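Local structure of ThiJ/pfpI family protein (Bacillus anthracis, 3EFE) at residues Gln205-Asn208 against Ser209-Lys212; Asp181-Leu185 against Asp186-Ser190; Ile25-Leu28 against Asn29-Arg32. The protein is of unconfirmed function, possibly a chaperone, and belongs to the DJ-1/PfpI family, whose members include chaperones, proteases and glyoxalases. One frame throughout, in Å; residues are numbered along the deposited sequence.

Contact 1 (Gln205-Asn208 against Ser209-Lys212); sequences QLMN and SINK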
loop_
_atom_site.group_PDB
_atom_site.type_symbol
_atom_site.label_atom_id
_atom_site.label_comp_id
_atom_site.label_asym_id
_atom_site.label_seq_id
_atom_site.Cartn_x
_atom_site.Cartn_y
_atom_site.Cartn_z
ATOM N N GLN D 205 -2.812 8.809 -21.569
ATOM C CA GLN D 205 -1.639 9.650 -21.384
ATOM C C GLN D 205 -0.384 8.938 -20.881
ATOM O O GLN D 205 0.699 9.111 -21.424
ATOM C CB GLN D 205 -1.951 10.723 -20.393
ATOM C CG GLN D 205 -2.713 11.864 -20.987
ATOM C CD GLN D 205 -3.222 12.833 -19.935
ATOM O OE1 GLN D 205 -4.272 13.400 -20.095
ATOM N NE2 GLN D 205 -2.497 13.007 -18.874
ATOM N N LEU D 206 -0.565 8.194 -19.800
ATOM C CA LEU D 206 0.491 7.471 -19.129
ATOM C C LEU D 206 1.101 6.406 -19.996
ATOM O O LEU D 206 2.287 6.314 -20.018
ATOM C CB LEU D 206 -0.044 6.865 -17.807
ATOM C CG LEU D 206 0.948 5.970 -17.049
ATOM C CD1 LEU D 206 2.195 6.749 -16.638
ATOM C CD2 LEU D 206 0.340 5.296 -15.833
ATOM N N MET D 207 0.293 5.597 -20.694
ATOM C CA MET D 207 0.774 4.585 -21.634
ATOM C C MET D 207 1.624 5.148 -22.781
ATOM O O MET D 207 2.597 4.513 -23.235
ATOM C CB MET D 207 -0.405 3.746 -22.183
ATOM C CG MET D 207 -1.134 2.754 -21.134
ATOM S SD MET D 207 0.019 1.591 -20.402
ATOM C CE MET D 207 -0.457 0.011 -20.841
ATOM N N ASN D 208 1.274 6.344 -23.232
ATOM C CA ASN D 208 2.013 7.005 -24.282
ATOM C C ASN D 208 3.149 7.944 -23.853
ATOM O O ASN D 208 3.850 8.462 -24.728
ATOM C CB ASN D 208 1.046 7.785 -25.160
ATOM C CG ASN D 208 0.263 6.916 -26.012
ATOM O OD1 ASN D 208 0.735 6.508 -27.019
ATOM N ND2 ASN D 208 -0.929 6.572 -25.597
ATOM N N SER D 209 3.313 8.168 -22.547
ATOM C CA SER D 209 4.361 9.038 -21.993
ATOM C C SER D 209 5.518 8.238 -21.432
ATOM O O SER D 209 6.623 8.769 -21.235
ATOM C CB SER D 209 3.817 9.862 -20.810
ATOM O OG SER D 209 2.599 10.529 -21.110
ATOM N N ILE D 210 5.248 6.982 -21.072
ATOM C CA ILE D 210 6.271 6.147 -20.419
ATOM C C ILE D 210 7.292 5.701 -21.464
ATOM O O ILE D 210 6.962 5.550 -22.681
ATOM C CB ILE D 210 5.699 4.912 -19.608
ATOM C CG1 ILE D 210 5.001 3.901 -20.552
ATOM C CG2 ILE D 210 4.844 5.439 -18.454
ATOM C CD1 ILE D 210 4.371 2.629 -19.934
ATOM N N ASN D 211 8.536 5.498 -20.990
ATOM C CA ASN D 211 9.554 4.809 -21.798
ATOM C C ASN D 211 10.038 5.660 -22.981
ATOM O O ASN D 211 10.233 5.147 -24.092
ATOM C CB ASN D 211 8.946 3.466 -22.257
ATOM C CG ASN D 211 9.940 2.552 -22.859
ATOM O OD1 ASN D 211 9.638 1.897 -23.841
ATOM N ND2 ASN D 211 11.118 2.473 -22.283
ATOM N N LYS D 212 10.235 6.948 -22.702
ATOM C CA LYS D 212 10.489 8.037 -23.691
ATOM C C LYS D 212 11.400 9.130 -23.105
ATOM O O LYS D 212 11.923 8.919 -22.024
ATOM C CB LYS D 212 9.151 8.693 -24.088
ATOM C CG LYS D 212 8.447 8.028 -25.338
ATOM C CD LYS D 212 7.058 8.678 -25.519
ATOM C CE LYS D 212 6.236 7.917 -26.497
ATOM N NZ LYS D 212 5.009 8.702 -26.836
HETATM O O HOH W 1 5.128 5.126 -24.496
#
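Leu206 and Ile210 meet through two different first torsions. Leu206 has CG anti to its backbone N (chi1 175°), which turns CD1 toward Ile210. Ile210 carries CG1 between its backbone N and carbonyl carbon (chi1 65°), and CG2 is left beside the N, facing back over the last helical turn. The two side chains cross at a slant. Leu206 CD1 lies 3.5 Å from Ile210 CG2, a tight fit. Tyr33 packs on both residues. On the other branch, Ile210 CD1 is 4.5 Å from Met207 SD, a looser touch.

In the last turn of helix 201-209 the carbonyls find varied donors. Leu206 O accepts from Ile210 N at 3.2 Å and from Ser209 N at 3.3 Å. Both come from the same face of the carbonyl, and Ser209 N stands well above its plane. Ser209 OG turns back to donate to Gln205 O. Lys212 stretches out beyond CG and brings NZ to Asn208 O. Both of these bonds are modelled implausibly short, so their lengths are doubtful. A water donates to Met207 O at 2.9 Å and to Ile210 O at 2.6 Å, joining the helix end to the tail. The carbonyls of the last turn are thus satisfied partly by N-H groups that follow and partly by solvent.

Contact 2 (Asp181-Leu185 against Asp186-Ser190); sequences DVFTL and DALHS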
loop_
_atom_site.group_PDB
_atom_site.type_symbol
_atom_site.label_atom_id
_atom_site.label_comp_id
_atom_site.label_asym_id
_atom_site.label_seq_id
_atom_site.Cartn_x
_atom_site.Cartn_y
_atom_site.Cartn_z
ATOM N N ASP D 181 14.211 11.410 -10.248
ATOM C CA ASP D 181 14.188 11.659 -11.698
ATOM C C ASP D 181 14.194 10.388 -12.572
ATOM O O ASP D 181 15.025 10.196 -13.490
ATOM C CB ASP D 181 15.324 12.591 -12.088
ATOM C CG ASP D 181 15.059 13.296 -13.417
ATOM O OD1 ASP D 181 13.896 13.725 -13.599
ATOM O OD2 ASP D 181 15.992 13.418 -14.251
ATOM N N VAL D 182 13.213 9.546 -12.277
ATOM C CA VAL D 182 13.129 8.184 -12.719
ATOM C C VAL D 182 11.980 8.025 -13.767
ATOM O O VAL D 182 12.023 7.197 -14.634
ATOM C CB VAL D 182 13.058 7.382 -11.443
ATOM C CG1 VAL D 182 11.609 7.174 -10.948
ATOM C CG2 VAL D 182 13.940 6.199 -11.497
ATOM N N PHE D 183 11.004 8.912 -13.717
ATOM C CA PHE D 183 9.926 9.022 -14.678
ATOM C C PHE D 183 10.222 10.302 -15.417
ATOM O O PHE D 183 10.942 11.129 -14.915
ATOM C CB PHE D 183 8.533 9.223 -13.999
ATOM C CG PHE D 183 7.906 7.985 -13.366
ATOM C CD1 PHE D 183 8.648 6.936 -12.885
ATOM C CD2 PHE D 183 6.520 7.940 -13.171
ATOM C CE1 PHE D 183 8.003 5.858 -12.249
ATOM C CE2 PHE D 183 5.903 6.887 -12.569
ATOM C CZ PHE D 183 6.619 5.845 -12.115
ATOM N N THR D 184 9.665 10.478 -16.616
ATOM C CA THR D 184 9.621 11.824 -17.192
ATOM C C THR D 184 8.431 12.563 -16.523
ATOM O O THR D 184 7.624 11.933 -15.788
ATOM C CB THR D 184 9.415 11.847 -18.717
ATOM O OG1 THR D 184 8.011 11.717 -18.925
ATOM C CG2 THR D 184 10.181 10.735 -19.460
ATOM N N LEU D 185 8.320 13.869 -16.779
ATOM C CA LEU D 185 7.465 14.765 -15.988
ATOM C C LEU D 185 6.012 14.547 -16.415
ATOM O O LEU D 185 5.128 14.559 -15.595
ATOM C CB LEU D 185 7.977 16.255 -16.074
ATOM C CG LEU D 185 8.028 17.173 -14.784
ATOM C CD1 LEU D 185 6.908 18.300 -14.744
ATOM C CD2 LEU D 185 7.956 16.397 -13.411
ATOM N N ASP D 186 5.798 14.305 -17.698
ATOM C CA ASP D 186 4.509 13.785 -18.311
ATOM C C ASP D 186 3.982 12.480 -17.742
ATOM O O ASP D 186 2.830 12.349 -17.433
ATOM C CB ASP D 186 4.712 13.512 -19.804
ATOM C CG ASP D 186 4.673 14.756 -20.625
ATOM O OD1 ASP D 186 4.440 15.830 -20.012
ATOM O OD2 ASP D 186 4.857 14.654 -21.873
ATOM N N ALA D 187 4.840 11.492 -17.663
ATOM C CA ALA D 187 4.480 10.254 -17.084
ATOM C C ALA D 187 4.175 10.433 -15.577
ATOM O O ALA D 187 3.227 9.842 -15.093
ATOM C CB ALA D 187 5.594 9.143 -17.385
ATOM N N LEU D 188 4.918 11.261 -14.839
ATOM C CA LEU D 188 4.652 11.430 -13.408
ATOM C C LEU D 188 3.348 12.136 -13.119
ATOM O O LEU D 188 2.621 11.773 -12.175
ATOM C CB LEU D 188 5.820 12.150 -12.699
ATOM C CG LEU D 188 5.836 12.147 -11.165
ATOM C CD1 LEU D 188 6.135 10.802 -10.587
ATOM C CD2 LEU D 188 6.782 13.174 -10.609
ATOM N N HIS D 189 3.033 13.151 -13.915
ATOM C CA HIS D 189 1.724 13.849 -13.814
ATOM C C HIS D 189 0.476 13.017 -14.181
ATOM O O HIS D 189 -0.542 13.063 -13.491
ATOM C CB HIS D 189 1.743 15.212 -14.558
ATOM C CG HIS D 189 2.657 16.215 -13.917
ATOM N ND1 HIS D 189 2.741 16.367 -12.538
ATOM C CD2 HIS D 189 3.520 17.112 -14.447
ATOM C CE1 HIS D 189 3.645 17.290 -12.255
ATOM N NE2 HIS D 189 4.113 17.777 -13.395
ATOM N N SER D 190 0.556 12.280 -15.270
ATOM C CA SER D 190 -0.524 11.414 -15.677
ATOM C C SER D 190 -0.696 10.199 -14.730
ATOM O O SER D 190 -1.826 9.772 -14.474
ATOM C CB SER D 190 -0.284 10.971 -17.126
ATOM O OG SER D 190 0.958 10.291 -17.221
#
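Phe183 and Leu188 cross at about a right angle. The ring of Phe183 swings toward the first turn of helix 185-197, with CG beside its own backbone N (chi1 -76°). Its CD2 corner does the touching. Phe183 CD2 is 3.9 Å from Leu188 CD1, and the methyl comes in obliquely to the ring. The carbonyl carbon C of Ala187 lies at the ring edge, near its plane. Tyr33 and Phe34 also pack on Phe183. Leu188 is buried against Met174 and Leu177 of helix 169-179.

Thr184 occupies the N-cap of helix 185-197. Its OG1 sits between the backbone N and the carbonyl carbon (chi1 83°), which turns it toward the N-H of Ala187. Ala187 N points almost straight at Thr184 OG1, but at 3.4 Å this capping bond is weak. The regular helical bonds follow: Leu188 N to Thr184 O at 2.9 Å and His189 N to Leu185 O at 3.0 Å. Just upstream, Asp181 closes helix 169-179 with a Schellman motif, so the chain passes from one helix end to the next helix start within a few residues. Val182 bonds to Lys35 through its backbone.

Leu185 and His189 meet at a slant on the exposed side. The imidazole folds back over the first turn, and His189 CD2 comes to 3.2 Å from Leu185 O. Leu185 CD1 is modelled 3.1 Å from His189 NE2, but the leucine torsions are unusual and this closeness is doubtful. Leu185 CD2 lies 4.4 Å from Leu188 CD2 and is also near the imidazole.

Contact 3 (Ile25-Leu28 against Asn29-Arg32); sequences IAEL and NSGR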
loop_
_atom_site.group_PDB
_atom_site.type_symbol
_atom_site.label_atom_id
_atom_site.label_comp_id
_atom_site.label_asym_id
_atom_site.label_seq_id
_atom_site.Cartn_x
_atom_site.Cartn_y
_atom_site.Cartn_z
ATOM N N ILE D 25 7.322 1.801 -3.548
ATOM C CA ILE D 25 8.195 0.659 -3.734
ATOM C C ILE D 25 7.879 -0.236 -4.984
ATOM O O ILE D 25 8.775 -0.806 -5.616
ATOM C CB ILE D 25 8.374 -0.160 -2.400
ATOM C CG1 ILE D 25 7.081 -0.845 -1.963
ATOM C CG2 ILE D 25 9.053 0.690 -1.394
ATOM C CD1 ILE D 25 7.314 -2.104 -1.110
ATOM N N ALA D 26 6.588 -0.328 -5.318
ATOM C CA ALA D 26 6.115 -1.086 -6.454
ATOM C C ALA D 26 6.549 -0.429 -7.743
ATOM O O ALA D 26 6.913 -1.064 -8.733
ATOM C CB ALA D 26 4.580 -1.211 -6.348
ATOM N N GLU D 27 6.514 0.871 -7.798
ATOM C CA GLU D 27 6.877 1.566 -9.047
ATOM C C GLU D 27 8.403 1.540 -9.292
ATOM O O GLU D 27 8.873 1.423 -10.424
ATOM C CB GLU D 27 6.386 3.016 -8.990
ATOM C CG GLU D 27 4.896 3.184 -9.063
ATOM C CD GLU D 27 4.248 2.523 -10.273
ATOM O OE1 GLU D 27 4.964 2.054 -11.183
ATOM O OE2 GLU D 27 3.006 2.488 -10.323
ATOM N N LEU D 28 9.140 1.666 -8.204
ATOM C CA LEU D 28 10.586 1.616 -8.174
ATOM C C LEU D 28 11.098 0.232 -8.506
ATOM O O LEU D 28 11.788 0.031 -9.468
ATOM C CB LEU D 28 11.092 2.052 -6.784
ATOM C CG LEU D 28 11.036 3.567 -6.583
ATOM C CD1 LEU D 28 11.415 3.865 -5.184
ATOM C CD2 LEU D 28 11.947 4.281 -7.623
ATOM N N ASN D 29 10.676 -0.736 -7.725
ATOM C CA ASN D 29 11.191 -2.082 -7.920
ATOM C C ASN D 29 10.803 -2.676 -9.312
ATOM O O ASN D 29 11.550 -3.435 -9.905
ATOM C CB ASN D 29 10.795 -2.952 -6.701
ATOM C CG ASN D 29 11.493 -4.267 -6.657
ATOM O OD1 ASN D 29 10.896 -5.334 -6.889
ATOM N ND2 ASN D 29 12.741 -4.230 -6.285
ATOM N N SER D 30 9.628 -2.348 -9.834
ATOM C CA SER D 30 9.279 -2.816 -11.167
ATOM C C SER D 30 9.903 -2.018 -12.337
ATOM O O SER D 30 10.115 -2.592 -13.419
ATOM C CB SER D 30 7.752 -2.813 -11.357
ATOM O OG SER D 30 7.241 -1.518 -11.363
ATOM N N GLY D 31 10.083 -0.710 -12.149
ATOM C CA GLY D 31 10.525 0.165 -13.159
ATOM C C GLY D 31 9.545 0.307 -14.286
ATOM O O GLY D 31 9.904 0.879 -15.378
ATOM N N ARG D 32 8.338 -0.220 -14.128
ATOM C CA ARG D 32 7.458 -0.293 -15.311
ATOM C C ARG D 32 7.141 1.037 -15.999
ATOM O O ARG D 32 6.872 1.055 -17.155
ATOM C CB ARG D 32 6.142 -0.953 -14.961
ATOM C CG ARG D 32 5.438 -0.289 -13.813
ATOM C CD ARG D 32 4.191 -0.966 -13.454
ATOM N NE ARG D 32 3.456 -0.165 -12.486
ATOM C CZ ARG D 32 2.158 -0.346 -12.189
ATOM N NH1 ARG D 32 1.462 -1.335 -12.693
ATOM N NH2 ARG D 32 1.550 0.449 -11.350
#
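Glu27 and Arg32 form a side-on salt bridge at the C-terminal end of helix 18-30, the helix of the beta-alpha-beta crossover between strands 8-11 and 43-47. Arg32 NE donates to Glu27 OE1 at 3.0 Å, and Arg32 NH2 donates to Glu27 OE2 at 2.7 Å. Both bonds are nearly straight. The nitrogens meet the syn sides of the carboxylate from somewhat out of its plane. The oxygens lie in the guanidinium plane, and the two flat groups are turned 28° against each other. Two bonds to two atoms fix the rotation of both groups. Glu27 bends at chi2 to curl toward Arg32. Arg32 reaches back with a chain extended from CG to NE. Trp191 NE1 adds a weak bond to Glu27 OE2, and Tyr33 packs on Glu27. Met56 of the second subunit packs on Ser30 and Arg32.

Arg32 follows directly on the helix end. Gly31 leaves the helix with positive phi, while its N bonds to Glu27 O at 3.0 Å. Ala26 O takes two bonds from Ser30: one from N at 3.2 Å, above the carbonyl plane, and one from OG at 2.7 Å, within it. Ser30 OG also accepts from Arg32 N at 3.2 Å, with an N-H...O angle of 173°, an ST turn.

Overall arrangement
From the N terminus, contact 3 comes first, where helix 18-30 runs into the loop toward strand 43-47. Contact 2 follows later, where the loop after helix 169-179 enters helix 185-197. Contact 1 joins the last turn of helix 201-209 to the C-terminal tail. Each is a local helix-end contact; they lie in series and none nests or crosses. In space they are neighbours. The centres of contacts 1 and 2 are about 9 Å apart, and Leu206 packs on Ser190 where the last two helices meet. Phe183 touches Glu27, and Ile210 touches the backbone of Arg32. The loop before helix 185-197 and the C-terminal tail thereby pack against the end of helix 18-30, beside the central sheet.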